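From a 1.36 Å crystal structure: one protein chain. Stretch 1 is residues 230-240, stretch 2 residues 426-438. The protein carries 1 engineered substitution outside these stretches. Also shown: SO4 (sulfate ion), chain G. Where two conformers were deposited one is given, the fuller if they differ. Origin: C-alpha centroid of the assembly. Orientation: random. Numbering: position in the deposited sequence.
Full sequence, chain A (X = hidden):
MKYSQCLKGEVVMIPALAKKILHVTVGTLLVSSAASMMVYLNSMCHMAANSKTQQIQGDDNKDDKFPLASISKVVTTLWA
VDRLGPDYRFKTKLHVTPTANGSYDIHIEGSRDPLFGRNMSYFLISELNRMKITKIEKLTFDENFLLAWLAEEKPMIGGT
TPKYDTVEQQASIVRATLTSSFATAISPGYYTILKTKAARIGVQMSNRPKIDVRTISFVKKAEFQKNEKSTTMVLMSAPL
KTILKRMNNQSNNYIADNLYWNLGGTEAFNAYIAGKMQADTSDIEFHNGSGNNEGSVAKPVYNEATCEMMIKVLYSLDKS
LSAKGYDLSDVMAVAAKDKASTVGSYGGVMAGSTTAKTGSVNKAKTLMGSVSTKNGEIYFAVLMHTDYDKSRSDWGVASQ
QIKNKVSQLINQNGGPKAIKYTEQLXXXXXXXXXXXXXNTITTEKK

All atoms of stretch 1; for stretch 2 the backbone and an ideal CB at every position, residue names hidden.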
# COMPACT_ATOMS: atom_id res chain seq x y z
N SER A 230 -32.95 26.38 6.99
CA SER A 230 -32.09 25.23 6.72
C SER A 230 -32.04 24.25 7.91
O SER A 230 -32.28 24.62 9.08
CB SER A 230 -30.69 25.72 6.37
OG SER A 230 -30.04 26.24 7.49
N THR A 231 -31.69 23.01 7.60
CA THR A 231 -31.42 21.98 8.59
C THR A 231 -29.97 21.52 8.37
O THR A 231 -29.58 21.25 7.25
CB THR A 231 -32.33 20.74 8.44
OG1 THR A 231 -33.72 21.11 8.52
CG2 THR A 231 -32.02 19.73 9.52
N THR A 232 -29.20 21.39 9.45
CA THR A 232 -27.84 20.90 9.39
C THR A 232 -27.85 19.40 9.58
O THR A 232 -28.29 18.90 10.60
CB THR A 232 -26.95 21.55 10.45
OG1 THR A 232 -27.02 22.97 10.30
CG2 THR A 232 -25.49 21.10 10.31
N MET A 233 -27.36 18.71 8.58
CA MET A 233 -27.21 17.28 8.58
C MET A 233 -25.71 16.99 8.63
O MET A 233 -24.90 17.78 8.10
CB MET A 233 -27.87 16.70 7.32
CG MET A 233 -29.34 17.08 7.15
SD MET A 233 -30.38 16.44 8.46
CE MET A 233 -30.37 14.70 8.03
N VAL A 234 -25.32 15.90 9.28
CA VAL A 234 -23.91 15.52 9.37
C VAL A 234 -23.71 14.17 8.72
O VAL A 234 -24.49 13.23 8.91
CB VAL A 234 -23.34 15.57 10.81
CG1 VAL A 234 -23.94 14.50 11.71
CG2 VAL A 234 -21.82 15.44 10.79
N LEU A 235 -22.64 14.10 7.93
CA LEU A 235 -22.17 12.87 7.30
C LEU A 235 -20.79 12.60 7.89
O LEU A 235 -19.78 13.17 7.46
CB LEU A 235 -22.06 13.06 5.78
CG LEU A 235 -21.65 11.80 5.00
CD1 LEU A 235 -22.86 10.92 4.75
CD2 LEU A 235 -20.97 12.20 3.69
N MET A 236 -20.71 11.71 8.87
CA MET A 236 -19.44 11.42 9.51
C MET A 236 -18.66 10.40 8.71
O MET A 236 -19.21 9.41 8.23
CB MET A 236 -19.63 10.90 10.91
CG MET A 236 -20.35 11.87 11.81
SD MET A 236 -20.04 11.55 13.55
CE MET A 236 -20.96 10.03 13.74
N SER A 237 -17.36 10.63 8.57
CA SER A 237 -16.48 9.59 8.04
C SER A 237 -16.45 8.39 8.96
O SER A 237 -16.84 8.46 10.13
CB SER A 237 -15.05 10.10 7.86
OG SER A 237 -14.40 10.27 9.10
N ALA A 238 -15.93 7.28 8.44
CA ALA A 238 -15.40 6.19 9.26
C ALA A 238 -14.38 6.78 10.25
O ALA A 238 -13.78 7.84 9.99
CB ALA A 238 -14.75 5.11 8.36
N PRO A 239 -14.16 6.08 11.36
CA PRO A 239 -13.18 6.62 12.30
C PRO A 239 -11.79 6.69 11.68
O PRO A 239 -11.44 5.93 10.76
CB PRO A 239 -13.22 5.65 13.47
CG PRO A 239 -13.95 4.44 13.02
CD PRO A 239 -14.77 4.82 11.82
N LEU A 240 -10.97 7.58 12.25
CA LEU A 240 -9.62 7.77 11.75
C LEU A 240 -8.82 6.47 11.64
O LEU A 240 -8.11 6.28 10.66
CB LEU A 240 -8.87 8.78 12.62
CG LEU A 240 -7.43 9.07 12.21
CD1 LEU A 240 -7.35 9.77 10.87
CD2 LEU A 240 -6.70 9.83 13.29
N UNK A 426 -11.79 -1.87 5.36
CA UNK A 426 -11.91 -0.45 5.65
C UNK A 426 -12.58 0.30 4.49
O UNK A 426 -12.10 0.23 3.34
CB UNK A 426 -10.53 0.14 5.94
N UNK A 427 -13.71 0.94 4.76
CA UNK A 427 -14.40 1.80 3.81
C UNK A 427 -14.34 3.23 4.33
O UNK A 427 -14.00 3.47 5.50
CB UNK A 427 -15.85 1.35 3.60
N UNK A 428 -14.71 4.21 3.49
CA UNK A 428 -14.67 5.60 3.94
C UNK A 428 -15.76 5.96 4.93
O UNK A 428 -15.70 7.03 5.53
CB UNK A 428 -14.77 6.53 2.73
N UNK A 429 -16.72 5.06 5.11
CA UNK A 429 -17.90 5.26 5.95
C UNK A 429 -18.15 3.96 6.72
O UNK A 429 -17.65 2.89 6.33
CB UNK A 429 -19.12 5.66 5.12
N UNK A 430 -18.96 4.04 7.77
CA UNK A 430 -19.40 2.84 8.48
C UNK A 430 -20.86 3.02 8.90
O UNK A 430 -21.51 3.94 8.44
CB UNK A 430 -18.51 2.56 9.70
N UNK A 431 -21.34 2.18 9.81
CA UNK A 431 -22.74 2.23 10.25
C UNK A 431 -23.12 3.48 11.07
O UNK A 431 -24.29 3.68 11.36
CB UNK A 431 -23.04 0.98 11.08
N UNK A 432 -22.14 4.33 11.41
CA UNK A 432 -22.43 5.62 12.06
C UNK A 432 -22.33 6.81 11.13
O UNK A 432 -22.48 7.95 11.56
CB UNK A 432 -21.48 5.83 13.24
N UNK A 433 -22.13 6.54 9.83
CA UNK A 433 -21.97 7.58 8.84
C UNK A 433 -23.25 8.08 8.22
O UNK A 433 -23.23 9.05 7.47
CB UNK A 433 -21.05 7.08 7.73
N UNK A 434 -24.38 7.44 8.52
CA UNK A 434 -25.64 7.86 7.96
C UNK A 434 -25.90 9.35 8.20
O UNK A 434 -25.56 9.88 9.26
CB UNK A 434 -26.78 7.02 8.55
N UNK A 435 -26.49 10.02 7.22
CA UNK A 435 -26.82 11.42 7.38
C UNK A 435 -27.79 11.59 8.51
O UNK A 435 -28.86 11.01 8.49
CB UNK A 435 -27.40 12.00 6.09
N UNK A 436 -27.44 12.47 9.44
CA UNK A 436 -28.23 12.63 10.65
C UNK A 436 -28.28 14.11 11.03
O UNK A 436 -27.33 14.84 10.79
CB UNK A 436 -27.65 11.79 11.79
N UNK A 437 -29.38 14.55 11.62
CA UNK A 437 -29.46 15.92 12.11
C UNK A 437 -28.36 16.17 13.11
O UNK A 437 -28.07 15.31 13.95
CB UNK A 437 -30.83 16.20 12.74
N UNK A 438 -27.78 17.36 13.05
CA UNK A 438 -26.73 17.76 13.99
C UNK A 438 -27.25 17.80 15.43
O UNK A 438 -26.49 17.51 16.37
CB UNK A 438 -26.17 19.13 13.60
S SO4 G . -24.57 24.80 12.57
O1 SO4 G . -24.16 24.45 13.94
O2 SO4 G . -23.72 24.08 11.59
O3 SO4 G . -24.42 26.27 12.37
O4 SO4 G . -25.99 24.39 12.44

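Position 426 has phi/psi of -78/120 and nothing of stretch 1 within 5.5 Å of its ideal CB, so stretch 1 sets no demand; the phi would admit proline, and the residue is Pro426. Position 427 is equally free at its CB, so an apolar or a polar chain would do, although its carbonyl O lies 3.4 Å from Ala238 CB. It is Leu427, whose side chain ends farther from stretch 1.

At 428 the CB points away, and the backbone does the work: the carbonyl O accepts from Ala238 N at 2.9 Å, almost linearly. A residue without an amide proton loses nothing in this bond, and a phi of -73 fits a proline ring. The residue is Pro428.

Position 429 also points away, so many side chains would serve, including large ones. The residue is Phe429, which has little contact with stretch 1.

Position 430 points toward stretch 1, its ideal CB 4.7 Å from Ala238 CB and 4.9 Å from Pro239 CD. It also opens a type I turn ending at 433, where a short acceptor such as Asp, Asn, Ser or Thr can take a free amide of the turn. It is Asp430: OD1 accepts from the N of 432 at 2.9 Å, while OD2 lies 3.6 Å from Pro239 CD.

Position 431, at the turn's second residue, is out of reach of stretch 1, and a long polar chain is one reasonable choice; it is Lys431. At 432 the CB is sideways, 4.3 Å from Met236 CE, which favours some apolar surface. Tyr432 supplies it with CB, while its ring leads away.

Position 433 is the most restricted. The ideal CB is only 3.0 Å from Met236 O, so a small side chain that can donate to this carbonyl is favoured, serine above all. Ser433 OG donates to Met236 O at 2.7 Å and accepts from Asp430 N at 2.9 Å, tying the turn to stretch 1.

Position 434 points away and tolerates almost anything, including the aromatic Tyr434. Its backbone O receives a water hydrogen bond at 2.8 Å; that water accepts from Met236 N at 3.0 Å, bridging the stretches.

At 435 the CB is sideways, near Met233 CE and Leu235 CD1, so a branched or flexible aliphatic suits. Leu435 reaches in with CD2, 4.0 Å from Met233 CB and 3.9 Å from Leu235 CB.

Position 436 pairs with Val234 in an antiparallel bridge: its N donates to Val234 O at 3.1 Å and its O accepts from Val234 N at 2.7 Å. Its CB shares a sheet face with that valine, and beta-branched residues suit the extended backbone. Thr436 also donates from OG1 to Tyr434 O at 2.7 Å.

Position 437 points away but runs beside Met233 SD and Thr231 CG2, favouring a long aliphatic stem. Lys437 has CG 3.7 Å from Met233 SD and CE 3.8 Å from Thr231 CG2.

At 438 N donates to Thr232 O at 2.9 Å. A small residue fits easily: Ala438, its CB 3.9 Å from Thr232 CG2.

Stretch 2, residues 426-438: PLPFDKYSYLTKA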
# COMPACT_ATOMS: atom_id res chain seq x y z
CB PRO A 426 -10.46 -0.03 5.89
CG PRO A 426 -9.65 -1.00 5.11
CD PRO A 426 -10.41 -2.28 5.14
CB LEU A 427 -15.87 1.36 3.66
CG LEU A 427 -16.09 -0.08 3.21
CD1 LEU A 427 -17.58 -0.34 3.02
CD2 LEU A 427 -15.33 -0.44 1.96
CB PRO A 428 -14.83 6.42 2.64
CG PRO A 428 -14.45 5.46 1.54
CD PRO A 428 -14.93 4.12 2.04
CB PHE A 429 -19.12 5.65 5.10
CG PHE A 429 -19.39 4.71 3.96
CD1 PHE A 429 -20.16 3.57 4.14
CD2 PHE A 429 -18.87 4.95 2.69
CE1 PHE A 429 -20.38 2.71 3.11
CE2 PHE A 429 -19.11 4.09 1.64
CZ PHE A 429 -19.86 2.96 1.86
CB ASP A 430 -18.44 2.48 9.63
CG ASP A 430 -18.56 3.41 10.83
OD1 ASP A 430 -19.30 4.42 10.76
OD2 ASP A 430 -17.92 3.12 11.87
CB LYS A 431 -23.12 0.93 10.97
CG LYS A 431 -22.55 0.79 12.38
CD LYS A 431 -22.96 -0.51 13.06
CE LYS A 431 -22.20 -1.71 12.52
NZ LYS A 431 -22.68 -2.99 13.13
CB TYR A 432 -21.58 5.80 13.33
CG TYR A 432 -21.85 4.72 14.34
CD1 TYR A 432 -22.97 4.78 15.19
CD2 TYR A 432 -21.02 3.60 14.42
CE1 TYR A 432 -23.23 3.76 16.09
CE2 TYR A 432 -21.26 2.60 15.35
CZ TYR A 432 -22.38 2.67 16.16
OH TYR A 432 -22.63 1.68 17.07
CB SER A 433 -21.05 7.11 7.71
OG SER A 433 -19.74 6.79 8.20
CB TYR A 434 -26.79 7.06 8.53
CG TYR A 434 -26.73 5.58 8.21
CD1 TYR A 434 -27.00 5.12 6.93
CD2 TYR A 434 -26.46 4.62 9.20
CE1 TYR A 434 -27.00 3.78 6.63
CE2 TYR A 434 -26.45 3.27 8.90
CZ TYR A 434 -26.71 2.86 7.61
OH TYR A 434 -26.73 1.53 7.29
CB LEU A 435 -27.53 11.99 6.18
CG LEU A 435 -26.85 12.61 5.03
CD1 LEU A 435 -27.87 13.13 4.02
CD2 LEU A 435 -25.92 13.73 5.49
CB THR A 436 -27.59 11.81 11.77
OG1 THR A 436 -27.31 10.50 11.26
CG2 THR A 436 -28.53 11.70 12.94
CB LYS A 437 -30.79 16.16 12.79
CG LYS A 437 -31.94 16.48 11.84
CD LYS A 437 -33.12 17.11 12.59
CE LYS A 437 -32.82 18.54 13.05
NZ LYS A 437 -33.91 19.16 13.85
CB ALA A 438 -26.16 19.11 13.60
O HOH W 1 -23.09 10.60 10.28
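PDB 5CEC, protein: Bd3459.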